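PDB 6PTM: uncharacterized protein from Bacteroides ovatus CL02T12C04, which is probably an exo-acting carrageenase of glycoside hydrolase family 42, releasing sugar units from the chain ends of red-algal carrageenan. Local coordinates for residues Ser475-Lys486 with Asn524-Arg535. Sequence-based numbering, arbitrary orientation.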
# COMPACT_ATOMS: atom_id res chain seq x y z
N SER A 475 -0.02 -12.36 -5.23
CA SER A 475 -0.68 -13.50 -4.52
C SER A 475 -0.98 -13.16 -3.05
O SER A 475 -0.32 -12.25 -2.45
CB SER A 475 0.15 -14.79 -4.64
OG SER A 475 1.40 -14.66 -3.98
N THR A 476 -1.96 -13.88 -2.50
CA THR A 476 -2.35 -13.90 -1.06
C THR A 476 -2.66 -15.35 -0.63
O THR A 476 -2.63 -16.27 -1.51
CB THR A 476 -3.58 -13.00 -0.83
OG1 THR A 476 -4.74 -13.61 -1.40
CG2 THR A 476 -3.40 -11.60 -1.38
N GLY A 477 -3.00 -15.54 0.65
CA GLY A 477 -3.58 -16.80 1.17
C GLY A 477 -4.91 -17.13 0.50
O GLY A 477 -5.24 -18.31 0.44
N LYS A 478 -5.65 -16.14 0.00
CA LYS A 478 -7.04 -16.30 -0.49
C LYS A 478 -7.06 -16.44 -2.03
O LYS A 478 -8.09 -16.95 -2.55
CB LYS A 478 -7.90 -15.11 -0.04
CG LYS A 478 -7.59 -14.60 1.38
N TYR A 479 -6.02 -15.96 -2.74
CA TYR A 479 -6.04 -15.85 -4.23
C TYR A 479 -4.80 -16.55 -4.79
O TYR A 479 -3.71 -16.51 -4.19
CB TYR A 479 -6.17 -14.40 -4.74
CG TYR A 479 -5.73 -14.21 -6.18
CD1 TYR A 479 -6.63 -14.30 -7.25
CD2 TYR A 479 -4.39 -14.03 -6.50
CE1 TYR A 479 -6.22 -14.16 -8.57
CE2 TYR A 479 -3.96 -13.87 -7.81
CZ TYR A 479 -4.87 -13.95 -8.86
OH TYR A 479 -4.41 -13.80 -10.14
N ARG A 480 -4.97 -17.15 -5.96
CA ARG A 480 -3.87 -17.82 -6.70
C ARG A 480 -4.37 -18.13 -8.10
O ARG A 480 -5.55 -18.50 -8.25
CB ARG A 480 -3.40 -19.10 -6.00
CG ARG A 480 -1.92 -19.39 -6.22
CD ARG A 480 -0.95 -18.49 -5.45
NE ARG A 480 -1.50 -18.33 -4.11
CZ ARG A 480 -1.41 -19.24 -3.15
NH1 ARG A 480 -0.69 -20.34 -3.33
NH2 ARG A 480 -2.01 -19.01 -1.98
N ASP A 481 -3.50 -17.95 -9.08
CA ASP A 481 -3.81 -18.25 -10.49
C ASP A 481 -2.47 -18.49 -11.18
O ASP A 481 -1.71 -17.50 -11.39
CB ASP A 481 -4.61 -17.11 -11.13
CG ASP A 481 -4.88 -17.35 -12.61
OD1 ASP A 481 -4.56 -18.47 -13.08
OD2 ASP A 481 -5.39 -16.42 -13.30
N LEU A 482 -2.21 -19.74 -11.57
CA LEU A 482 -0.94 -20.11 -12.26
C LEU A 482 -0.81 -19.25 -13.53
O LEU A 482 0.34 -18.86 -13.87
CB LEU A 482 -0.94 -21.62 -12.56
CG LEU A 482 0.36 -22.17 -13.16
CD1 LEU A 482 1.54 -21.94 -12.22
CD2 LEU A 482 0.24 -23.64 -13.53
N TYR A 483 -1.94 -18.95 -14.19
CA TYR A 483 -2.04 -18.27 -15.52
C TYR A 483 -2.17 -16.74 -15.35
O TYR A 483 -2.50 -16.02 -16.30
CB TYR A 483 -3.21 -18.85 -16.32
CG TYR A 483 -3.17 -20.36 -16.40
CD1 TYR A 483 -2.00 -21.02 -16.77
CD2 TYR A 483 -4.27 -21.14 -16.06
CE1 TYR A 483 -1.91 -22.41 -16.81
CE2 TYR A 483 -4.21 -22.53 -16.13
CZ TYR A 483 -3.03 -23.17 -16.50
OH TYR A 483 -2.98 -24.54 -16.58
N GLN A 484 -1.86 -16.23 -14.17
CA GLN A 484 -1.87 -14.77 -13.93
C GLN A 484 -1.13 -14.11 -15.12
O GLN A 484 -0.05 -14.63 -15.52
CB GLN A 484 -1.23 -14.49 -12.56
CG GLN A 484 -1.38 -13.04 -12.13
CD GLN A 484 -0.80 -12.80 -10.75
OE1 GLN A 484 0.42 -12.81 -10.57
NE2 GLN A 484 -1.68 -12.52 -9.80
N THR A 485 -1.68 -13.04 -15.67
CA THR A 485 -1.13 -12.39 -16.88
C THR A 485 -0.08 -11.32 -16.55
O THR A 485 -0.19 -10.62 -15.52
CB THR A 485 -2.25 -11.85 -17.77
OG1 THR A 485 -2.89 -10.73 -17.15
CG2 THR A 485 -3.24 -12.95 -18.10
N LYS A 486 0.88 -11.15 -17.44
CA LYS A 486 1.81 -10.01 -17.27
C LYS A 486 1.00 -8.70 -17.31
O LYS A 486 1.46 -7.75 -16.66
CB LYS A 486 2.90 -10.06 -18.33
CG LYS A 486 2.46 -9.79 -19.76
CD LYS A 486 3.58 -10.16 -20.68
CE LYS A 486 3.65 -9.36 -21.96
NZ LYS A 486 2.45 -9.64 -22.77
N ASN A 524 0.83 -22.60 2.50
CA ASN A 524 -0.29 -22.36 1.52
C ASN A 524 0.17 -21.43 0.38
O ASN A 524 -0.46 -21.50 -0.71
CB ASN A 524 -1.58 -21.87 2.20
CG ASN A 524 -2.28 -20.70 1.52
OD1 ASN A 524 -1.86 -19.54 1.61
ND2 ASN A 524 -3.35 -20.99 0.82
N GLY A 525 1.21 -20.63 0.57
CA GLY A 525 1.50 -19.47 -0.29
C GLY A 525 2.24 -19.81 -1.57
O GLY A 525 2.25 -18.94 -2.51
N TYR A 526 2.85 -21.01 -1.67
CA TYR A 526 3.96 -21.26 -2.62
C TYR A 526 3.45 -21.63 -4.01
O TYR A 526 3.85 -20.96 -4.98
CB TYR A 526 4.94 -22.31 -2.10
CG TYR A 526 6.21 -22.42 -2.91
CD1 TYR A 526 7.12 -21.37 -2.97
CD2 TYR A 526 6.51 -23.59 -3.60
CE1 TYR A 526 8.30 -21.49 -3.69
CE2 TYR A 526 7.69 -23.72 -4.31
CZ TYR A 526 8.59 -22.67 -4.36
OH TYR A 526 9.76 -22.81 -5.07
N ALA A 527 2.65 -22.69 -4.15
CA ALA A 527 2.32 -23.22 -5.50
C ALA A 527 1.53 -22.15 -6.29
O ALA A 527 0.60 -21.52 -5.71
CB ALA A 527 1.61 -24.54 -5.40
N ALA A 528 1.89 -21.95 -7.57
CA ALA A 528 1.16 -21.08 -8.53
C ALA A 528 1.29 -19.60 -8.10
O ALA A 528 0.49 -18.76 -8.58
CB ALA A 528 -0.30 -21.52 -8.64
N SER A 529 2.24 -19.31 -7.20
CA SER A 529 2.75 -17.95 -6.90
C SER A 529 3.78 -17.60 -7.98
O SER A 529 4.07 -18.46 -8.91
CB SER A 529 3.32 -17.88 -5.48
OG SER A 529 4.59 -18.55 -5.37
N ASN A 530 4.38 -16.41 -7.85
CA ASN A 530 5.39 -15.89 -8.80
C ASN A 530 6.53 -16.89 -8.91
O ASN A 530 7.17 -16.88 -9.97
CB ASN A 530 5.85 -14.47 -8.44
CG ASN A 530 6.43 -14.36 -7.06
OD1 ASN A 530 5.70 -14.00 -6.13
ND2 ASN A 530 7.70 -14.69 -6.92
N ASN A 531 6.75 -17.71 -7.88
CA ASN A 531 7.84 -18.72 -7.84
C ASN A 531 7.66 -19.74 -8.99
O ASN A 531 8.63 -20.48 -9.28
CB ASN A 531 7.93 -19.39 -6.48
CG ASN A 531 8.31 -18.40 -5.41
OD1 ASN A 531 9.50 -18.08 -5.25
ND2 ASN A 531 7.31 -17.98 -4.63
N HIS A 532 6.48 -19.76 -9.64
CA HIS A 532 6.15 -20.62 -10.80
C HIS A 532 5.79 -19.80 -12.05
O HIS A 532 5.20 -20.39 -13.00
CB HIS A 532 4.98 -21.56 -10.43
CG HIS A 532 5.35 -22.50 -9.33
ND1 HIS A 532 4.41 -23.12 -8.54
CD2 HIS A 532 6.55 -22.97 -8.94
CE1 HIS A 532 5.04 -23.92 -7.68
NE2 HIS A 532 6.35 -23.84 -7.90
N GLN A 533 6.11 -18.51 -12.10
CA GLN A 533 5.55 -17.63 -13.18
C GLN A 533 6.64 -16.70 -13.73
O GLN A 533 6.74 -15.52 -13.35
CB GLN A 533 4.38 -16.80 -12.66
CG GLN A 533 3.23 -17.62 -12.11
CD GLN A 533 2.28 -16.76 -11.31
OE1 GLN A 533 2.70 -15.86 -10.57
NE2 GLN A 533 0.98 -17.05 -11.47
N PRO A 534 7.43 -17.19 -14.71
CA PRO A 534 8.52 -16.40 -15.29
C PRO A 534 8.08 -15.03 -15.84
O PRO A 534 8.82 -14.12 -15.69
CB PRO A 534 9.08 -17.28 -16.41
CG PRO A 534 8.66 -18.69 -16.01
CD PRO A 534 7.32 -18.52 -15.32
N ARG A 535 6.89 -14.94 -16.43
CA ARG A 535 6.43 -13.71 -17.09
C ARG A 535 5.95 -12.70 -16.03
O ARG A 535 6.15 -11.49 -16.26
CB ARG A 535 5.41 -14.00 -18.18
CG ARG A 535 6.04 -14.51 -19.47
CD ARG A 535 5.15 -14.35 -20.67
NE ARG A 535 3.97 -15.17 -20.59
CZ ARG A 535 2.97 -15.13 -21.46
NH1 ARG A 535 1.90 -15.88 -21.27
NH2 ARG A 535 2.98 -14.27 -22.46
O HOH W 1 1.39 -16.48 -2.02
O HOH W 2 2.71 -14.39 -6.24
O HOH W 3 -0.92 -16.52 -8.26
O HOH W 4 1.50 -14.40 -8.53
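Bends at chi2 (73°) and chi3 (42°) curl the side chain of Arg480 back, setting its guanidinium among the carbonyls of Asn524, Gly525 and Ala527. There it illustrates how one arginine can link two loops that form no common sheet or helix. Arg480 NH1 and NH2 both hold Asn524 O, NH1 in the carbonyl plane at 2.9 Å and NH2 from above it. Arg480 NH1 also reaches Ala527 O, 3.0 Å away near the guanidinium plane, while Gly525 O lies over one face. Within its own loop, NE and NH2 bond Tyr479 O and Thr476 O. Cut back to an alanine, Arg480 gives up all three cross-loop bonds, and the type II beta turn from Tyr526 to Ser529 would probably be less firmly joined to the loop. Beside this polar knot, Leu482 CB packs on Ala528 CB at 4.0 Å, and Leu482 CD1 touches His532 CB; Phe119 of helix 109-139 also meets Leu482. Further along, Gln533 NE2 donates to Leu482 O (3.1 Å), coming from above the carbonyl plane. A water links Ser475 OG to Gly525 O. In this beta-galactosidase-family region, the loop from strand 466-471 to helix 486-498 is thus tied to the one entering helix 534-549 chiefly through backbone carbonyls, whose partial negative charge probably helps offset the buried arginine's positive charge.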